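Local atomic coordinates of reducing end xylose-releasing exo-oligoxylanase (Paenibacillus barengoltzii G22, PDB entry 5YXT), a protein that probably hydrolyses xylo-oligosaccharides from the reducing end, releasing xylose, as a glycoside hydrolase of family 8. Residues Pro124-Glu129 with Phe185-Glu190; Ala223-Leu228 with Phe276-Trp281; Ala239-Tyr244 with Ser260-Val265. All coordinates share one frame; numbering follows the deposited sequence.

Interaction 1. Residues Pro124-Glu129 with Phe185-Glu190; sequences PAPDGE and FVPNCE
Pro126 and Pro124 press against Phe185, Val186 and Pro187, and the contact is built from proline rings and backbone carbonyls. Its tightest point is at Pro126, whose CD lies 3.0 Å from Phe185 O. CG of the same ring follows at 3.4 Å from Phe185 O, so the CG-CD bond of the ring sits against the carbonyl oxygen. The contact is van der Waals, perhaps with a weak C-H...O component. Beside it, Pro124 and Pro187 meet tip to tip, with Pro124 CG 3.8 Å from Pro187 CG. Pro126 CG lies 4.3 Å from Pro187 CD, a looser touch, which draws all three prolines into one apolar patch. Val186 adds a methyl group: with CG1 anti to its own carbonyl carbon (chi1 -59°), that branch comes 4.0 Å from Pro124 O and also lies over one face of the Phe185 ring. The CB of Phe185 points away from Pro124-Glu129, and its ring meets those of Tyr242 and Phe191.

Past Pro187 the contact ends. Val186 to Cys189 form a type I beta turn, closed by Cys189 N to Val186 O at 3.1 Å, and this turn carries Asn188 to the exposed side. Cys189, which has been seen in an interchain disulfide, lies on this outer part, as does Glu190. The buried side is a helix start: Ala125 is the N-cap and Pro126 the first residue of helix 126-143. The arrangement is thus an N-capped helix start, with proline in the first turn, packed against a loop containing a type I turn, within the (alpha/alpha)6-barrel fold of family 8 glycoside hydrolases.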
ATOM      1  N   PRO C 124     -35.540 -26.569  -5.478  1.00 25.21           N
ATOM      2  CA  PRO C 124     -34.185 -26.489  -6.039  1.00 24.13           C
ATOM      3  C   PRO C 124     -33.353 -25.379  -5.426  1.00 23.48           C
ATOM      4  O   PRO C 124     -33.849 -24.583  -4.624  1.00 22.81           O
ATOM      5  CB  PRO C 124     -34.454 -26.211  -7.517  1.00 25.01           C
ATOM      6  CG  PRO C 124     -35.693 -25.327  -7.473  1.00 28.36           C
ATOM      7  CD  PRO C 124     -36.483 -25.713  -6.219  1.00 26.01           C
ATOM      8  N   ALA C 125     -32.088 -25.321  -5.809  1.00 24.06           N
ATOM      9  CA  ALA C 125     -31.230 -24.186  -5.490  1.00 25.11           C
ATOM     10  C   ALA C 125     -30.724 -23.618  -6.805  1.00 24.41           C
ATOM     11  O   ALA C 125     -30.008 -24.319  -7.543  1.00 24.90           O
ATOM     12  CB  ALA C 125     -30.070 -24.598  -4.589  1.00 28.14           C
ATOM     13  N   PRO C 126     -31.087 -22.382  -7.154  1.00 20.21           N
ATOM     14  CA  PRO C 126     -30.745 -21.867  -8.485  1.00 21.41           C
ATOM     15  C   PRO C 126     -29.258 -21.810  -8.761  1.00 19.22           C
ATOM     16  O   PRO C 126     -28.872 -21.862  -9.930  1.00 18.69           O
ATOM     17  CB  PRO C 126     -31.369 -20.465  -8.484  1.00 18.31           C
ATOM     18  CG  PRO C 126     -32.520 -20.592  -7.545  1.00 22.19           C
ATOM     19  CD  PRO C 126     -32.056 -21.520  -6.462  1.00 22.42           C
ATOM     20  N   ASP C 127     -28.409 -21.706  -7.737  1.00 20.18           N
ATOM     21  CA  ASP C 127     -26.977 -21.664  -8.021  1.00 22.00           C
ATOM     22  C   ASP C 127     -26.481 -23.005  -8.545  1.00 24.59           C
ATOM     23  O   ASP C 127     -25.572 -23.044  -9.382  1.00 20.50           O
ATOM     24  CB  ASP C 127     -26.185 -21.229  -6.788  1.00 25.22           C
ATOM     25  CG  ASP C 127     -26.534 -22.022  -5.542  1.00 29.08           C
ATOM     26  OD1 ASP C 127     -27.661 -22.538  -5.417  1.00 28.16           O
ATOM     27  OD2 ASP C 127     -25.661 -22.105  -4.665  1.00 34.00           O
ATOM     28  N   GLY C 128     -27.089 -24.106  -8.101  1.00 22.88           N
ATOM     29  CA  GLY C 128     -26.763 -25.395  -8.690  1.00 22.53           C
ATOM     30  C   GLY C 128     -27.204 -25.493 -10.137  1.00 19.24           C
ATOM     31  O   GLY C 128     -26.458 -25.976 -10.986  1.00 19.02           O
ATOM     32  N   GLU C 129     -28.418 -25.029 -10.441  1.00 19.30           N
ATOM     33  CA  GLU C 129     -28.915 -25.110 -11.815  1.00 20.83           C
ATOM     34  C   GLU C 129     -28.013 -24.366 -12.796  1.00 16.57           C
ATOM     35  O   GLU C 129     -27.732 -24.863 -13.885  1.00 17.62           O
ATOM     36  CB  GLU C 129     -30.328 -24.550 -11.887  1.00 22.46           C
ATOM     37  CG  GLU C 129     -31.389 -25.614 -11.910  1.00 29.58           C
ATOM     38  CD  GLU C 129     -31.672 -26.214 -10.543  1.00 28.26           C
ATOM     39  OE1 GLU C 129     -32.582 -27.066 -10.445  1.00 28.90           O
ATOM     40  OE2 GLU C 129     -31.006 -25.827  -9.566  1.00 27.90           O
ATOM     41  N   PHE C 185     -33.442 -16.167  -5.164  1.00 16.29           N
ATOM     42  CA  PHE C 185     -32.909 -17.113  -4.188  1.00 18.34           C
ATOM     43  C   PHE C 185     -33.505 -18.507  -4.380  1.00 19.85           C
ATOM     44  O   PHE C 185     -32.785 -19.512  -4.365  1.00 19.06           O
ATOM     45  CB  PHE C 185     -33.165 -16.619  -2.773  1.00 21.76           C
ATOM     46  CG  PHE C 185     -32.916 -17.668  -1.746  1.00 22.17           C
ATOM     47  CD1 PHE C 185     -31.639 -18.193  -1.583  1.00 21.35           C
ATOM     48  CD2 PHE C 185     -33.954 -18.166  -0.981  1.00 22.97           C
ATOM     49  CE1 PHE C 185     -31.405 -19.186  -0.653  1.00 26.88           C
ATOM     50  CE2 PHE C 185     -33.720 -19.163  -0.040  1.00 23.86           C
ATOM     51  CZ  PHE C 185     -32.455 -19.669   0.122  1.00 25.09           C
ATOM     52  N   VAL C 186     -34.827 -18.589  -4.505  1.00 21.00           N
ATOM     53  CA  VAL C 186     -35.514 -19.796  -4.973  1.00 20.38           C
ATOM     54  C   VAL C 186     -36.653 -19.364  -5.884  1.00 19.91           C
ATOM     55  O   VAL C 186     -37.072 -18.198  -5.860  1.00 21.52           O
ATOM     56  CB  VAL C 186     -36.062 -20.653  -3.809  1.00 21.57           C
ATOM     57  CG1 VAL C 186     -34.942 -21.105  -2.871  1.00 23.76           C
ATOM     58  CG2 VAL C 186     -37.138 -19.905  -3.055  1.00 21.49           C
ATOM     59  N   PRO C 187     -37.164 -20.282  -6.715  1.00 18.74           N
ATOM     60  CA  PRO C 187     -38.230 -19.896  -7.652  1.00 22.05           C
ATOM     61  C   PRO C 187     -39.385 -19.177  -6.990  1.00 21.70           C
ATOM     62  O   PRO C 187     -39.936 -18.242  -7.572  1.00 21.62           O
ATOM     63  CB  PRO C 187     -38.672 -21.243  -8.244  1.00 21.47           C
ATOM     64  CG  PRO C 187     -37.457 -22.060  -8.221  1.00 19.39           C
ATOM     65  CD  PRO C 187     -36.696 -21.660  -6.974  1.00 22.63           C
ATOM     66  N   ASN C 188     -39.736 -19.555  -5.766  1.00 20.67           N
ATOM     67  CA  ASN C 188     -40.944 -19.044  -5.136  1.00 27.66           C
ATOM     68  C   ASN C 188     -40.698 -17.823  -4.262  1.00 27.28           C
ATOM     69  O   ASN C 188     -41.589 -17.440  -3.497  1.00 30.60           O
ATOM     70  CB  ASN C 188     -41.602 -20.149  -4.312  1.00 24.45           C
ATOM     71  CG  ASN C 188     -42.349 -21.130  -5.175  1.00 26.23           C
ATOM     72  OD1 ASN C 188     -41.769 -22.084  -5.686  1.00 32.95           O
ATOM     73  ND2 ASN C 188     -43.646 -20.901  -5.346  1.00 24.16           N
ATOM     74  N   CYS C 189     -39.530 -17.194  -4.358  1.00 26.75           N
ATOM     75  CA  CYS C 189     -39.248 -16.030  -3.536  1.00 22.80           C
ATOM     76  C   CYS C 189     -38.772 -14.872  -4.399  1.00 25.97           C
ATOM     77  O   CYS C 189     -37.986 -15.056  -5.338  1.00 27.01           O
ATOM     78  CB  CYS C 189     -38.217 -16.364  -2.451  1.00 26.34           C
ATOM     79  SG  CYS C 189     -38.926 -17.309  -1.053  1.00 35.44           S
ATOM     80  N   GLU C 190     -39.230 -13.678  -4.042  1.00 21.79           N
ATOM     81  CA  GLU C 190     -38.884 -12.433  -4.726  1.00 21.56           C
ATOM     82  C   GLU C 190     -37.782 -11.685  -3.990  1.00 22.35           C
ATOM     83  O   GLU C 190     -37.914 -10.503  -3.659  1.00 20.95           O
ATOM     84  CB  GLU C 190     -40.124 -11.563  -4.882  1.00 24.89           C
ATOM     85  CG  GLU C 190     -41.216 -12.201  -5.711  1.00 23.98           C
ATOM     86  CD  GLU C 190     -41.168 -11.773  -7.163  1.00 33.53           C
ATOM     87  OE1 GLU C 190     -40.059 -11.689  -7.747  1.00 28.96           O
ATOM     88  OE2 GLU C 190     -42.255 -11.506  -7.720  1.00 42.80           O
TER

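Interaction 2. Residues Ala223-Leu228 with Phe276-Trp281; sequences ASRQYL and FAADPW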
ATOM      1  N   ALA C 223     -27.832  -6.774 -16.079  1.00 16.93           N
ATOM      2  CA  ALA C 223     -28.590  -6.506 -14.857  1.00 17.52           C
ATOM      3  C   ALA C 223     -27.855  -7.004 -13.618  1.00 15.04           C
ATOM      4  O   ALA C 223     -27.885  -6.356 -12.572  1.00 14.96           O
ATOM      5  CB  ALA C 223     -29.980  -7.147 -14.922  1.00 15.18           C
ATOM      6  N   SER C 224     -27.238  -8.181 -13.700  1.00 13.65           N
ATOM      7  CA  SER C 224     -26.540  -8.710 -12.542  1.00 14.46           C
ATOM      8  C   SER C 224     -25.282  -7.906 -12.233  1.00 15.90           C
ATOM      9  O   SER C 224     -24.924  -7.745 -11.061  1.00 15.59           O
ATOM     10  CB  SER C 224     -26.192 -10.188 -12.767  1.00 14.16           C
ATOM     11  OG  SER C 224     -27.279 -11.024 -12.399  1.00 16.19           O
ATOM     12  N   ARG C 225     -24.586  -7.412 -13.260  1.00 14.90           N
ATOM     13  CA  ARG C 225     -23.414  -6.585 -12.996  1.00 16.78           C
ATOM     14  C   ARG C 225     -23.807  -5.318 -12.257  1.00 18.64           C
ATOM     15  O   ARG C 225     -23.165  -4.936 -11.272  1.00 19.27           O
ATOM     16  CB  ARG C 225     -22.696  -6.249 -14.296  1.00 17.35           C
ATOM     17  CG  ARG C 225     -21.856  -7.380 -14.773  1.00 17.50           C
ATOM     18  CD  ARG C 225     -20.995  -7.002 -15.959  1.00 20.97           C
ATOM     19  NE  ARG C 225     -20.361  -8.211 -16.447  1.00 16.69           N
ATOM     20  CZ  ARG C 225     -20.592  -8.743 -17.639  1.00 19.36           C
ATOM     21  NH1 ARG C 225     -21.420  -8.146 -18.493  1.00 22.47           N
ATOM     22  NH2 ARG C 225     -19.970  -9.859 -17.981  1.00 19.17           N
ATOM     23  N   GLN C 226     -24.879  -4.664 -12.710  1.00 16.79           N
ATOM     24  CA  GLN C 226     -25.352  -3.462 -12.029  1.00 19.43           C
ATOM     25  C   GLN C 226     -25.846  -3.782 -10.625  1.00 20.05           C
ATOM     26  O   GLN C 226     -25.653  -2.989  -9.692  1.00 17.26           O
ATOM     27  CB  GLN C 226     -26.481  -2.808 -12.819  1.00 23.21           C
ATOM     28  CG  GLN C 226     -26.143  -2.359 -14.211  1.00 26.80           C
ATOM     29  CD  GLN C 226     -27.371  -1.831 -14.919  1.00 33.93           C
ATOM     30  OE1 GLN C 226     -28.500  -2.215 -14.591  1.00 39.43           O
ATOM     31  NE2 GLN C 226     -27.168  -0.940 -15.885  1.00 38.09           N
ATOM     32  N   TYR C 227     -26.509  -4.932 -10.462  1.00 15.61           N
ATOM     33  CA  TYR C 227     -27.078  -5.273  -9.164  1.00 14.75           C
ATOM     34  C   TYR C 227     -25.992  -5.401  -8.105  1.00 16.15           C
ATOM     35  O   TYR C 227     -26.172  -4.968  -6.963  1.00 16.74           O
ATOM     36  CB  TYR C 227     -27.884  -6.570  -9.261  1.00 17.74           C
ATOM     37  CG  TYR C 227     -28.313  -7.063  -7.897  1.00 16.74           C
ATOM     38  CD1 TYR C 227     -29.363  -6.450  -7.232  1.00 15.85           C
ATOM     39  CD2 TYR C 227     -27.648  -8.110  -7.266  1.00 13.29           C
ATOM     40  CE1 TYR C 227     -29.751  -6.860  -5.997  1.00 17.68           C
ATOM     41  CE2 TYR C 227     -28.040  -8.539  -6.006  1.00 16.07           C
ATOM     42  CZ  TYR C 227     -29.095  -7.900  -5.383  1.00 17.86           C
ATOM     43  OH  TYR C 227     -29.512  -8.290  -4.141  1.00 17.87           O
ATOM     44  N   LEU C 228     -24.847  -5.972  -8.468  1.00 16.37           N
ATOM     45  CA  LEU C 228     -23.793  -6.139  -7.479  1.00 15.34           C
ATOM     46  C   LEU C 228     -23.293  -4.803  -6.942  1.00 18.48           C
ATOM     47  O   LEU C 228     -22.787  -4.764  -5.812  1.00 16.53           O
ATOM     48  CB  LEU C 228     -22.649  -6.959  -8.071  1.00 15.63           C
ATOM     49  CG  LEU C 228     -23.024  -8.414  -8.364  1.00 15.93           C
ATOM     50  CD1 LEU C 228     -21.868  -9.129  -9.055  1.00 18.84           C
ATOM     51  CD2 LEU C 228     -23.416  -9.132  -7.065  1.00 17.14           C
ATOM     52  N   PHE C 276     -14.385 -11.457 -19.094  1.00 16.08           N
ATOM     53  CA  PHE C 276     -15.076 -10.466 -19.908  1.00 14.71           C
ATOM     54  C   PHE C 276     -14.589  -9.044 -19.717  1.00 16.49           C
ATOM     55  O   PHE C 276     -14.839  -8.220 -20.601  1.00 15.81           O
ATOM     56  CB  PHE C 276     -16.592 -10.532 -19.653  1.00 15.21           C
ATOM     57  CG  PHE C 276     -17.221 -11.751 -20.255  1.00 15.69           C
ATOM     58  CD1 PHE C 276     -17.532 -11.783 -21.609  1.00 19.34           C
ATOM     59  CD2 PHE C 276     -17.426 -12.881 -19.499  1.00 15.13           C
ATOM     60  CE1 PHE C 276     -18.074 -12.912 -22.186  1.00 17.10           C
ATOM     61  CE2 PHE C 276     -17.975 -14.019 -20.067  1.00 15.53           C
ATOM     62  CZ  PHE C 276     -18.294 -14.034 -21.405  1.00 17.56           C
ATOM     63  N   ALA C 277     -13.905  -8.733 -18.617  1.00 16.05           N
ATOM     64  CA  ALA C 277     -13.327  -7.410 -18.371  1.00 19.08           C
ATOM     65  C   ALA C 277     -14.330  -6.306 -18.706  1.00 20.27           C
ATOM     66  O   ALA C 277     -14.008  -5.313 -19.362  1.00 19.20           O
ATOM     67  CB  ALA C 277     -12.013  -7.237 -19.140  1.00 16.05           C
ATOM     68  N   ALA C 278     -15.561  -6.492 -18.228  1.00 17.45           N
ATOM     69  CA  ALA C 278     -16.715  -5.724 -18.685  1.00 18.40           C
ATOM     70  C   ALA C 278     -17.059  -4.532 -17.807  1.00 20.92           C
ATOM     71  O   ALA C 278     -17.628  -3.559 -18.303  1.00 21.32           O
ATOM     72  CB  ALA C 278     -17.953  -6.622 -18.762  1.00 19.13           C
ATOM     73  N   ASP C 279     -16.771  -4.587 -16.513  1.00 21.48           N
ATOM     74  CA  ASP C 279     -17.210  -3.551 -15.582  1.00 20.40           C
ATOM     75  C   ASP C 279     -16.040  -3.185 -14.689  1.00 19.47           C
ATOM     76  O   ASP C 279     -15.694  -3.947 -13.770  1.00 17.97           O
ATOM     77  CB  ASP C 279     -18.404  -4.021 -14.759  1.00 20.32           C
ATOM     78  CG  ASP C 279     -18.932  -2.947 -13.824  1.00 23.77           C
ATOM     79  OD1 ASP C 279     -18.424  -1.803 -13.853  1.00 20.90           O
ATOM     80  OD2 ASP C 279     -19.870  -3.251 -13.065  1.00 23.12           O
ATOM     81  N   PRO C 280     -15.409  -2.038 -14.926  1.00 21.71           N
ATOM     82  CA  PRO C 280     -14.243  -1.645 -14.112  1.00 19.34           C
ATOM     83  C   PRO C 280     -14.562  -1.477 -12.634  1.00 17.78           C
ATOM     84  O   PRO C 280     -13.655  -1.574 -11.801  1.00 17.14           O
ATOM     85  CB  PRO C 280     -13.801  -0.317 -14.745  1.00 24.23           C
ATOM     86  CG  PRO C 280     -14.477  -0.266 -16.091  1.00 24.17           C
ATOM     87  CD  PRO C 280     -15.741  -1.047 -15.963  1.00 23.64           C
ATOM     88  N   TRP C 281     -15.828  -1.256 -12.283  1.00 18.15           N
ATOM     89  CA  TRP C 281     -16.214  -1.200 -10.880  1.00 18.15           C
ATOM     90  C   TRP C 281     -15.797  -2.455 -10.131  1.00 17.59           C
ATOM     91  O   TRP C 281     -15.472  -2.384  -8.942  1.00 16.01           O
ATOM     92  CB  TRP C 281     -17.723  -0.996 -10.769  1.00 17.86           C
ATOM     93  CG  TRP C 281     -18.245  -1.118  -9.375  1.00 20.04           C
ATOM     94  CD1 TRP C 281     -18.388  -0.112  -8.460  1.00 24.32           C
ATOM     95  CD2 TRP C 281     -18.709  -2.311  -8.736  1.00 19.21           C
ATOM     96  NE1 TRP C 281     -18.893  -0.612  -7.285  1.00 21.97           N
ATOM     97  CE2 TRP C 281     -19.104  -1.959  -7.430  1.00 19.73           C
ATOM     98  CE3 TRP C 281     -18.811  -3.646  -9.137  1.00 20.65           C
ATOM     99  CZ2 TRP C 281     -19.612  -2.890  -6.522  1.00 20.58           C
ATOM    100  CZ3 TRP C 281     -19.318  -4.577  -8.231  1.00 20.76           C
ATOM    101  CH2 TRP C 281     -19.707  -4.190  -6.936  1.00 19.27           C
TER
HETATM  102  O   HOH W   1     -20.512  -6.026 -11.789  1.00 21.18           O
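Arg225 meets Ala278 face-on: the Ala278 methyl sits over the centre of the guanidinium plane, with CB 3.6 Å from Arg225 CZ. Phe276 CB approaches the same group obliquely, 3.8 Å from Arg225 NH2, and the two side chains cross at about a right angle. The arginine reaches this far because its chain is extended from CG to NE (chi2 -172°). Nearer the helix, its CD slides past Asp279 CB at 4.1 Å, the two side chains running in opposite directions. A second point of touch involves Trp281, whose six-membered ring packs against Leu228, at the C-terminal end of 223-228: CZ3 is 4.1 Å from Leu228 CB, while CH2 lies 3.3 Å from Leu228 O, which approaches the ring obliquely.

Polar linkage between the segments is made by one water. It donates to Arg225 O at 2.9 Å and to Asp279 OD2 at 3.1 Å, so it spans a helix carbonyl and a carboxylate that do not bond directly.

In the next shell, Asp272 and Glu203 form salt bridges with Arg225 NE and NH1, fixing the plane against which Ala278 rests; their charge probably offsets that of the guanidinium. Asp279 OD2 also bonds His229 NE2, and His229 stacks on the Trp281 ring. The other oxygen, Asp279 OD1, caps Trp281 N at 3.1 Å (N-H...O 147°), met 60° out of the carboxylate plane.

The segment 276-281 is thus the linker between helix 263-276 and helix 281-294, laid against the side of helix 214-231. Helix 199-208 supplies Glu203 and also touches Phe276, and Pro280 packs on Tyr20 of the second subunit.

Interaction 3. Residues Ala239-Tyr244 with Ser260-Val265; sequences APEYAY and SDAYRV
Glu241 and Asp261 cross at about a right angle, their carboxylate planes 86° apart. Glu241, with CG anti to its carbonyl carbon (chi1 -76°), extends beyond CG along the start of 260-265, and OE2 accepts from Asp261 N at 3.0 Å. That bond is nearly straight (162°) and uses the anti lone pair of OE2. Glu241 CG also packs 3.7 Å from Asp261 CB. The crossing leaves Glu241 OE2 4.0 Å from Asp261 OD1. Arg264 NH2 forms a salt bridge with Asp261 OD2 at 3.3 Å, while Arg264 NE donates to Asp261 O. Asp261 OD2 lies 4.3 Å from Tyr242 CE1, near the ring plane, at its edge.

Further along 260-265, Ala262 points its methyl at the other segment, with CB 3.2 Å from Ala239 O, a buried carbonyl without a polar partner in the model. Ala239 CB rests 4.0 Å from Val265 CG2.

A buried loop is thus fastened by a side-chain-to-backbone bond to the lead-in of helix 263-276, within the (alpha/alpha)6 barrel; the acids nearby (Asp261, Asp193, Glu69) are consistent with the active-site side. The contact joins the loop after helix 214-231 to the N-terminal part of helix 263-276 and the residues leading into it. Ser260 O is held by Tyr357 of helix 355-369, and Arg264 NH1 by Tyr73 of helix 68-80.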
ATOM      1  N   ALA C 239     -20.714  -8.212   0.623  1.00 13.79           N
ATOM      2  CA  ALA C 239     -22.122  -8.398   0.304  1.00 14.38           C
ATOM      3  C   ALA C 239     -22.805  -9.279   1.348  1.00 13.73           C
ATOM      4  O   ALA C 239     -22.162 -10.114   1.989  1.00 13.99           O
ATOM      5  CB  ALA C 239     -22.297  -9.038  -1.079  1.00 15.72           C
ATOM      6  N   PRO C 240     -24.112  -9.103   1.533  1.00 14.55           N
ATOM      7  CA  PRO C 240     -24.864 -10.007   2.407  1.00 14.27           C
ATOM      8  C   PRO C 240     -25.096 -11.351   1.731  1.00 15.06           C
ATOM      9  O   PRO C 240     -25.057 -11.463   0.509  1.00 14.46           O
ATOM     10  CB  PRO C 240     -26.185  -9.269   2.622  1.00 13.75           C
ATOM     11  CG  PRO C 240     -26.366  -8.479   1.330  1.00 14.26           C
ATOM     12  CD  PRO C 240     -24.965  -8.066   0.918  1.00 13.82           C
ATOM     13  N   GLU C 241     -25.359 -12.381   2.551  1.00 13.80           N
ATOM     14  CA  GLU C 241     -25.693 -13.693   1.998  1.00 14.50           C
ATOM     15  C   GLU C 241     -26.990 -13.643   1.194  1.00 17.39           C
ATOM     16  O   GLU C 241     -27.046 -14.138   0.061  1.00 16.82           O
ATOM     17  CB  GLU C 241     -25.789 -14.732   3.119  1.00 19.56           C
ATOM     18  CG  GLU C 241     -24.439 -15.193   3.644  1.00 14.75           C
ATOM     19  CD  GLU C 241     -24.552 -16.338   4.636  1.00 22.01           C
ATOM     20  OE1 GLU C 241     -25.137 -16.128   5.730  1.00 24.98           O
ATOM     21  OE2 GLU C 241     -24.049 -17.446   4.327  1.00 22.83           O
ATOM     22  N   TYR C 242     -28.053 -13.074   1.770  1.00 16.66           N
ATOM     23  CA  TYR C 242     -29.306 -12.834   1.057  1.00 15.59           C
ATOM     24  C   TYR C 242     -29.597 -11.338   0.997  1.00 16.22           C
ATOM     25  O   TYR C 242     -29.300 -10.597   1.935  1.00 13.75           O
ATOM     26  CB  TYR C 242     -30.526 -13.501   1.738  1.00 17.46           C
ATOM     27  CG  TYR C 242     -30.523 -15.002   1.884  1.00 17.52           C
ATOM     28  CD1 TYR C 242     -29.556 -15.801   1.271  1.00 19.91           C
ATOM     29  CD2 TYR C 242     -31.507 -15.623   2.654  1.00 22.92           C
ATOM     30  CE1 TYR C 242     -29.568 -17.175   1.423  1.00 21.58           C
ATOM     31  CE2 TYR C 242     -31.534 -16.987   2.808  1.00 23.42           C
ATOM     32  CZ  TYR C 242     -30.564 -17.760   2.198  1.00 25.80           C
ATOM     33  OH  TYR C 242     -30.616 -19.130   2.380  1.00 26.56           O
ATOM     34  N   ALA C 243     -30.239 -10.905  -0.089  1.00 14.91           N
ATOM     35  CA  ALA C 243     -30.565  -9.493  -0.244  1.00 16.18           C
ATOM     36  C   ALA C 243     -31.838  -9.343  -1.061  1.00 14.81           C
ATOM     37  O   ALA C 243     -32.203 -10.215  -1.851  1.00 15.02           O
ATOM     38  CB  ALA C 243     -29.431  -8.724  -0.930  1.00 16.08           C
ATOM     39  N   TYR C 244     -32.483  -8.196  -0.886  1.00 16.43           N
ATOM     40  CA  TYR C 244     -33.618  -7.823  -1.709  1.00 16.89           C
ATOM     41  C   TYR C 244     -33.139  -7.297  -3.059  1.00 17.44           C
ATOM     42  O   TYR C 244     -31.942  -7.100  -3.298  1.00 17.86           O
ATOM     43  CB  TYR C 244     -34.478  -6.774  -0.997  1.00 20.34           C
ATOM     44  CG  TYR C 244     -35.010  -7.245   0.338  1.00 18.38           C
ATOM     45  CD1 TYR C 244     -36.152  -8.039   0.408  1.00 22.41           C
ATOM     46  CD2 TYR C 244     -34.375  -6.905   1.523  1.00 20.89           C
ATOM     47  CE1 TYR C 244     -36.646  -8.478   1.625  1.00 24.74           C
ATOM     48  CE2 TYR C 244     -34.860  -7.333   2.748  1.00 23.01           C
ATOM     49  CZ  TYR C 244     -35.993  -8.123   2.792  1.00 27.59           C
ATOM     50  OH  TYR C 244     -36.480  -8.558   4.002  1.00 29.74           O
ATOM     51  N   SER C 260     -20.698 -17.518   4.903  1.00 15.09           N
ATOM     52  CA  SER C 260     -20.288 -18.527   3.920  1.00 17.16           C
ATOM     53  C   SER C 260     -20.719 -18.270   2.468  1.00 17.17           C
ATOM     54  O   SER C 260     -19.889 -18.299   1.553  1.00 15.69           O
ATOM     55  CB  SER C 260     -20.813 -19.890   4.385  1.00 19.28           C
ATOM     56  OG  SER C 260     -20.545 -20.095   5.779  1.00 17.95           O
ATOM     57  N   ASP C 261     -22.015 -18.073   2.225  1.00 17.29           N
ATOM     58  CA  ASP C 261     -22.495 -17.861   0.854  1.00 19.18           C
ATOM     59  C   ASP C 261     -21.792 -16.683   0.194  1.00 18.42           C
ATOM     60  O   ASP C 261     -21.343 -16.771  -0.953  1.00 17.24           O
ATOM     61  CB  ASP C 261     -24.005 -17.619   0.858  1.00 21.70           C
ATOM     62  CG  ASP C 261     -24.812 -18.889   0.647  1.00 28.87           C
ATOM     63  OD1 ASP C 261     -24.426 -19.952   1.179  1.00 29.44           O
ATOM     64  OD2 ASP C 261     -25.855 -18.814  -0.049  1.00 31.31           O
ATOM     65  N   ALA C 262     -21.681 -15.569   0.919  1.00 15.12           N
ATOM     66  CA  ALA C 262     -21.232 -14.324   0.326  1.00 13.90           C
ATOM     67  C   ALA C 262     -19.763 -14.345  -0.045  1.00 14.23           C
ATOM     68  O   ALA C 262     -19.332 -13.491  -0.820  1.00 14.00           O
ATOM     69  CB  ALA C 262     -21.490 -13.163   1.291  1.00 15.14           C
ATOM     70  N   TYR C 263     -18.978 -15.273   0.511  1.00 14.42           N
ATOM     71  CA  TYR C 263     -17.569 -15.339   0.144  1.00 12.85           C
ATOM     72  C   TYR C 263     -17.407 -15.453  -1.362  1.00 13.00           C
ATOM     73  O   TYR C 263     -16.430 -14.952  -1.928  1.00 12.65           O
ATOM     74  CB  TYR C 263     -16.886 -16.530   0.810  1.00 15.40           C
ATOM     75  CG  TYR C 263     -16.963 -16.577   2.327  1.00 15.70           C
ATOM     76  CD1 TYR C 263     -17.336 -15.462   3.075  1.00 14.36           C
ATOM     77  CD2 TYR C 263     -16.631 -17.746   3.007  1.00 13.92           C
ATOM     78  CE1 TYR C 263     -17.411 -15.530   4.465  1.00 13.87           C
ATOM     79  CE2 TYR C 263     -16.696 -17.813   4.379  1.00 14.57           C
ATOM     80  CZ  TYR C 263     -17.085 -16.705   5.102  1.00 15.55           C
ATOM     81  OH  TYR C 263     -17.145 -16.779   6.471  1.00 15.24           O
ATOM     82  N   ARG C 264     -18.370 -16.076  -2.030  1.00 13.76           N
ATOM     83  CA  ARG C 264     -18.205 -16.333  -3.449  1.00 14.20           C
ATOM     84  C   ARG C 264     -18.296 -15.067  -4.291  1.00 14.08           C
ATOM     85  O   ARG C 264     -17.830 -15.078  -5.432  1.00 14.85           O
ATOM     86  CB  ARG C 264     -19.234 -17.365  -3.908  1.00 16.35           C
ATOM     87  CG  ARG C 264     -18.977 -18.745  -3.308  1.00 16.44           C
ATOM     88  CD  ARG C 264     -20.126 -19.682  -3.619  1.00 24.26           C
ATOM     89  NE  ARG C 264     -21.390 -19.201  -3.062  1.00 22.66           N
ATOM     90  CZ  ARG C 264     -22.443 -19.976  -2.832  1.00 25.65           C
ATOM     91  NH1 ARG C 264     -22.387 -21.274  -3.107  1.00 30.30           N
ATOM     92  NH2 ARG C 264     -23.552 -19.455  -2.328  1.00 27.15           N
ATOM     93  N   VAL C 265     -18.835 -13.971  -3.750  1.00 12.64           N
ATOM     94  CA  VAL C 265     -18.991 -12.761  -4.554  1.00 13.42           C
ATOM     95  C   VAL C 265     -17.638 -12.298  -5.083  1.00 13.96           C
ATOM     96  O   VAL C 265     -17.475 -12.047  -6.283  1.00 14.67           O
ATOM     97  CB  VAL C 265     -19.689 -11.658  -3.740  1.00 15.37           C
ATOM     98  CG1 VAL C 265     -19.545 -10.327  -4.450  1.00 14.88           C
ATOM     99  CG2 VAL C 265     -21.172 -12.007  -3.519  1.00 11.38           C
TER

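Following the chain from the N terminus, interaction 1 comes first, joining the start of helix 126-143 to the loop ahead of helix 199-208 and closing an excursion of which about half is helix, including most of helix 126-143 and helix 152-165. It ends before interaction 2 opens on helix 214-231, so those two stand in series. Interaction 2 closes the excursion that ends after helix 263-276, and interaction 3 is nested inside it, closing a short helix-free loop just before that helix. Interaction 3 touches both others: the Phe185 ring meets Tyr242, and Tyr227 OH probably bonds Tyr244 O. The nearest atoms of interactions 1 and 2 are about 9 Å apart.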